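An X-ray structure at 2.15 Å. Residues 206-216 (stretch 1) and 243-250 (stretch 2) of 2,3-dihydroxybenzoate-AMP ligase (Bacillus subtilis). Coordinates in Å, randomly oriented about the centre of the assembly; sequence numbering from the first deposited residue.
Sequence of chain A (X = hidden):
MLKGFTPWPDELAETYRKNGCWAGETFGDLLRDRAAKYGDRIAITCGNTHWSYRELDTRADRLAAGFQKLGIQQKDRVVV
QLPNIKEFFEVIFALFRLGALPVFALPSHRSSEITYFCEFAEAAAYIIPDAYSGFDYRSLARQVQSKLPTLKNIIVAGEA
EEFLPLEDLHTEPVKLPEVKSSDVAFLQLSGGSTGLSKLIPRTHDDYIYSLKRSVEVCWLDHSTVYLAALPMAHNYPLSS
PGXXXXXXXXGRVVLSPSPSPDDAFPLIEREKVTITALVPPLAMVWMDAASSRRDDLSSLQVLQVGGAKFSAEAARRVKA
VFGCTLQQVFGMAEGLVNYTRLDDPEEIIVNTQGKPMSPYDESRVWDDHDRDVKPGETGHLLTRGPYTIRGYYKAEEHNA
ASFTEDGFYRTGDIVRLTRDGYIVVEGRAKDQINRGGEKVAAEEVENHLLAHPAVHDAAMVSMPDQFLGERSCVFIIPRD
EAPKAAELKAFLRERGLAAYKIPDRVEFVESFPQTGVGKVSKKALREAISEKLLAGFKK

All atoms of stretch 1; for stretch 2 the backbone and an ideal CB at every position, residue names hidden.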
# COMPACT_ATOMS: atom_id res chain seq x y z
N ASP A 206 16.84 -6.43 -1.51
CA ASP A 206 16.21 -5.24 -2.06
C ASP A 206 15.10 -4.69 -1.16
O ASP A 206 14.94 -3.48 -1.07
CB ASP A 206 15.70 -5.48 -3.50
CG ASP A 206 14.32 -6.12 -3.55
OD1 ASP A 206 14.22 -7.34 -3.80
OD2 ASP A 206 13.33 -5.38 -3.34
N TYR A 207 14.37 -5.55 -0.46
CA TYR A 207 13.30 -5.04 0.41
C TYR A 207 13.86 -4.40 1.68
O TYR A 207 13.44 -3.32 2.07
CB TYR A 207 12.31 -6.14 0.80
CG TYR A 207 10.90 -5.61 1.07
CD1 TYR A 207 10.16 -5.02 0.06
CD2 TYR A 207 10.32 -5.73 2.33
CE1 TYR A 207 8.87 -4.56 0.28
CE2 TYR A 207 9.02 -5.27 2.57
CZ TYR A 207 8.30 -4.68 1.54
OH TYR A 207 7.02 -4.23 1.75
N ILE A 208 14.79 -5.08 2.33
CA ILE A 208 15.37 -4.53 3.54
C ILE A 208 16.02 -3.17 3.24
O ILE A 208 15.99 -2.26 4.07
CB ILE A 208 16.36 -5.55 4.18
CG1 ILE A 208 15.57 -6.81 4.58
CG2 ILE A 208 17.03 -4.92 5.40
CD1 ILE A 208 16.40 -7.95 5.12
N TYR A 209 16.57 -3.01 2.04
CA TYR A 209 17.15 -1.72 1.68
C TYR A 209 16.03 -0.67 1.67
O TYR A 209 16.20 0.44 2.20
CB TYR A 209 17.81 -1.75 0.30
CG TYR A 209 18.28 -0.39 -0.15
CD1 TYR A 209 19.24 0.31 0.60
CD2 TYR A 209 17.75 0.22 -1.28
CE1 TYR A 209 19.65 1.58 0.22
CE2 TYR A 209 18.16 1.50 -1.67
CZ TYR A 209 19.11 2.18 -0.91
OH TYR A 209 19.52 3.45 -1.27
N SER A 210 14.89 -1.00 1.06
CA SER A 210 13.77 -0.07 1.01
C SER A 210 13.34 0.31 2.44
O SER A 210 12.92 1.43 2.69
CB SER A 210 12.58 -0.67 0.26
OG SER A 210 11.77 -1.47 1.12
N LEU A 211 13.45 -0.65 3.37
CA LEU A 211 13.10 -0.39 4.76
C LEU A 211 14.11 0.57 5.43
O LEU A 211 13.73 1.48 6.16
CB LEU A 211 13.02 -1.71 5.55
CG LEU A 211 11.94 -2.71 5.13
CD1 LEU A 211 12.08 -4.00 5.95
CD2 LEU A 211 10.55 -2.10 5.34
N LYS A 212 15.40 0.35 5.17
CA LYS A 212 16.45 1.18 5.75
C LYS A 212 16.34 2.63 5.27
O LYS A 212 16.54 3.55 6.05
CB LYS A 212 17.84 0.65 5.38
CG LYS A 212 18.95 1.21 6.27
CD LYS A 212 20.34 0.96 5.69
CE LYS A 212 20.62 1.90 4.54
NZ LYS A 212 22.00 1.72 3.97
N ARG A 213 16.04 2.82 4.00
CA ARG A 213 15.90 4.18 3.48
C ARG A 213 14.66 4.85 4.04
O ARG A 213 14.69 6.03 4.41
CB ARG A 213 15.86 4.17 1.95
CG ARG A 213 17.22 4.22 1.28
CD ARG A 213 17.71 5.67 1.10
NE ARG A 213 18.23 6.26 2.33
CZ ARG A 213 18.25 7.57 2.57
NH1 ARG A 213 17.78 8.42 1.67
NH2 ARG A 213 18.75 8.04 3.71
N SER A 214 13.56 4.11 4.14
CA SER A 214 12.32 4.67 4.68
C SER A 214 12.53 5.07 6.13
O SER A 214 12.01 6.07 6.59
CB SER A 214 11.18 3.64 4.59
OG SER A 214 10.94 3.27 3.24
N VAL A 215 13.29 4.26 6.87
CA VAL A 215 13.59 4.55 8.26
C VAL A 215 14.35 5.88 8.37
O VAL A 215 13.99 6.77 9.15
CB VAL A 215 14.44 3.42 8.90
CG1 VAL A 215 15.09 3.92 10.18
CG2 VAL A 215 13.55 2.21 9.21
N GLU A 216 15.41 6.00 7.58
CA GLU A 216 16.22 7.21 7.58
C GLU A 216 15.41 8.42 7.12
O GLU A 216 15.38 9.45 7.80
CB GLU A 216 17.44 7.01 6.70
CG GLU A 216 18.40 5.96 7.25
CD GLU A 216 19.46 5.55 6.26
OE1 GLU A 216 20.37 4.79 6.64
OE2 GLU A 216 19.37 5.97 5.08
N UNK A 243 5.01 -1.23 9.28
CA UNK A 243 5.23 -2.02 10.49
C UNK A 243 6.63 -2.64 10.46
O UNK A 243 7.30 -2.73 11.50
CB UNK A 243 4.16 -3.11 10.63
N UNK A 244 7.08 -3.06 9.28
CA UNK A 244 8.40 -3.66 9.15
C UNK A 244 9.50 -2.62 9.28
O UNK A 244 10.59 -2.91 9.79
CB UNK A 244 8.52 -4.39 7.81
N UNK A 245 9.25 -1.40 8.81
CA UNK A 245 10.25 -0.36 8.94
C UNK A 245 10.43 -0.04 10.42
O UNK A 245 11.54 0.16 10.90
CB UNK A 245 9.85 0.89 8.15
N UNK A 246 9.31 -0.01 11.14
CA UNK A 246 9.32 0.29 12.57
C UNK A 246 10.08 -0.78 13.38
O UNK A 246 10.72 -0.46 14.37
CB UNK A 246 7.88 0.41 13.08
N UNK A 247 10.02 -2.03 12.94
CA UNK A 247 10.72 -3.10 13.64
C UNK A 247 12.20 -3.00 13.28
O UNK A 247 13.06 -3.35 14.07
CB UNK A 247 10.15 -4.47 13.28
N UNK A 248 12.47 -2.51 12.08
CA UNK A 248 13.85 -2.36 11.63
C UNK A 248 14.56 -1.36 12.54
O UNK A 248 15.72 -1.56 12.90
CB UNK A 248 13.91 -1.91 10.17
N UNK A 249 13.85 -0.30 12.90
CA UNK A 249 14.41 0.76 13.74
C UNK A 249 14.29 0.53 15.24
O UNK A 249 14.72 1.37 16.02
CB UNK A 249 13.73 2.09 13.39
N UNK A 250 13.69 -0.58 15.63
CA UNK A 250 13.54 -0.88 17.05
C UNK A 250 12.40 -0.15 17.72
O UNK A 250 12.37 -0.05 18.95
CB UNK A 250 14.84 -0.55 17.78

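Stretch 1 is helical throughout, and stretch 2 is helical from 243 to 248. The two axes approach to 9.0 Å and cross at -75°, so each helix offers the other a short patch.

Position 243 has its CA-to-CB bond directed away from stretch 1, and no atom of that stretch lies within 5.5 Å of the ideal CB. The visible atoms set no preference beyond a residue compatible with a helix. Val 243 makes no contact here.

At position 244 the bond points toward stretch 1. The ideal CB lies 3.9 Å from CD2 of Leu 211 and 5.3 Å from CE2 of Tyr 207, surroundings of methyl and ring carbon that suit an apolar side chain: leucine, isoleucine, methionine or valine. It is Leu 244. Its CB rests 3.9 Å from Leu 211 CD2, while its CD1 reaches to 4.1 Å from Tyr 207 CE2, meeting that ring at the edge, near its plane.

Position 245 is where the backbones come closest, with its CA 5.1 Å from the CA of Leu 211. The ideal CB points sideways and would sit 4.1 Å from Val 215 CG2, 4.2 Å from Leu 211 CD2 and 4.7 Å from Ser 214 CB. A small residue is indicated, glycine or alanine, perhaps serine; phi/psi of -67/-40 is ordinary helix and does not itself require glycine. Gly 245 is found, and stretch 1 packs directly on its backbone: Leu 211 CD2 is 3.8 Å from Gly 245 N, and Val 215 CG2 is 3.3 Å from Gly 245 O.

Positions 246 and 247 point away and sideways respectively, and neither ideal CB has a neighbour from stretch 1 within 5.5 Å. Many residues would do; Val 246 and Leu 247 occupy them without touching stretch 1.

Position 248 points toward stretch 1 again, its ideal CB 4.2 Å from Val 215 CG2 and 4.7 Å from Leu 211 CB. Beyond these lie Ile 208 and the aliphatic part of Lys 212, a long surface that could take leucine, methionine or an aromatic residue. Tyr 248 fills it, with 104 Å² covered, the largest share of any residue in the pair. With chi1 at -179° (t), its ring lies across the helix of stretch 1: Lys 212 CA lies over one face, and Ile 208 CG2 meets the edge 3.8 Å from CE1 of Tyr 248. Val 215 CG2 approaches CD2 of Tyr 248 to 3.8 Å. The hydroxyl, Tyr 248 OH, comes to 3.0 Å from Lys 212 CG.

Position 249 points toward Val 215, whose CG1 is 3.9 Å from the ideal CB, so a small apolar side chain suffices. Ala 249 supplies it.

Position 250 is out of reach. Its phi of +79° favours glycine, with asparagine a lesser possibility. Gly 250 closes the helix in a Schellman motif, including a weak bond of 3.2 Å from Gly 250 N to Leu 247 O.

Stretch 2 (243-250) VLGVLYAG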
# COMPACT_ATOMS: atom_id res chain seq x y z
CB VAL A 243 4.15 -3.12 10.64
CG1 VAL A 243 2.77 -2.47 10.85
CG2 VAL A 243 4.10 -4.01 9.40
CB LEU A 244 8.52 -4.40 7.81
CG LEU A 244 7.52 -5.56 7.63
CD1 LEU A 244 7.91 -6.36 6.40
CD2 LEU A 244 7.51 -6.48 8.88
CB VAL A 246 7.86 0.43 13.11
CG1 VAL A 246 7.86 0.69 14.62
CG2 VAL A 246 7.17 1.59 12.40
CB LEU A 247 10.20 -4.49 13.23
CG LEU A 247 8.73 -4.86 13.39
CD1 LEU A 247 8.55 -6.31 12.98
CD2 LEU A 247 8.26 -4.66 14.82
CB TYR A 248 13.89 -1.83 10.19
CG TYR A 248 15.29 -1.66 9.63
CD1 TYR A 248 15.86 -2.63 8.81
CD2 TYR A 248 16.06 -0.53 9.94
CE1 TYR A 248 17.16 -2.49 8.31
CE2 TYR A 248 17.35 -0.37 9.44
CZ TYR A 248 17.89 -1.35 8.63
OH TYR A 248 19.16 -1.18 8.11
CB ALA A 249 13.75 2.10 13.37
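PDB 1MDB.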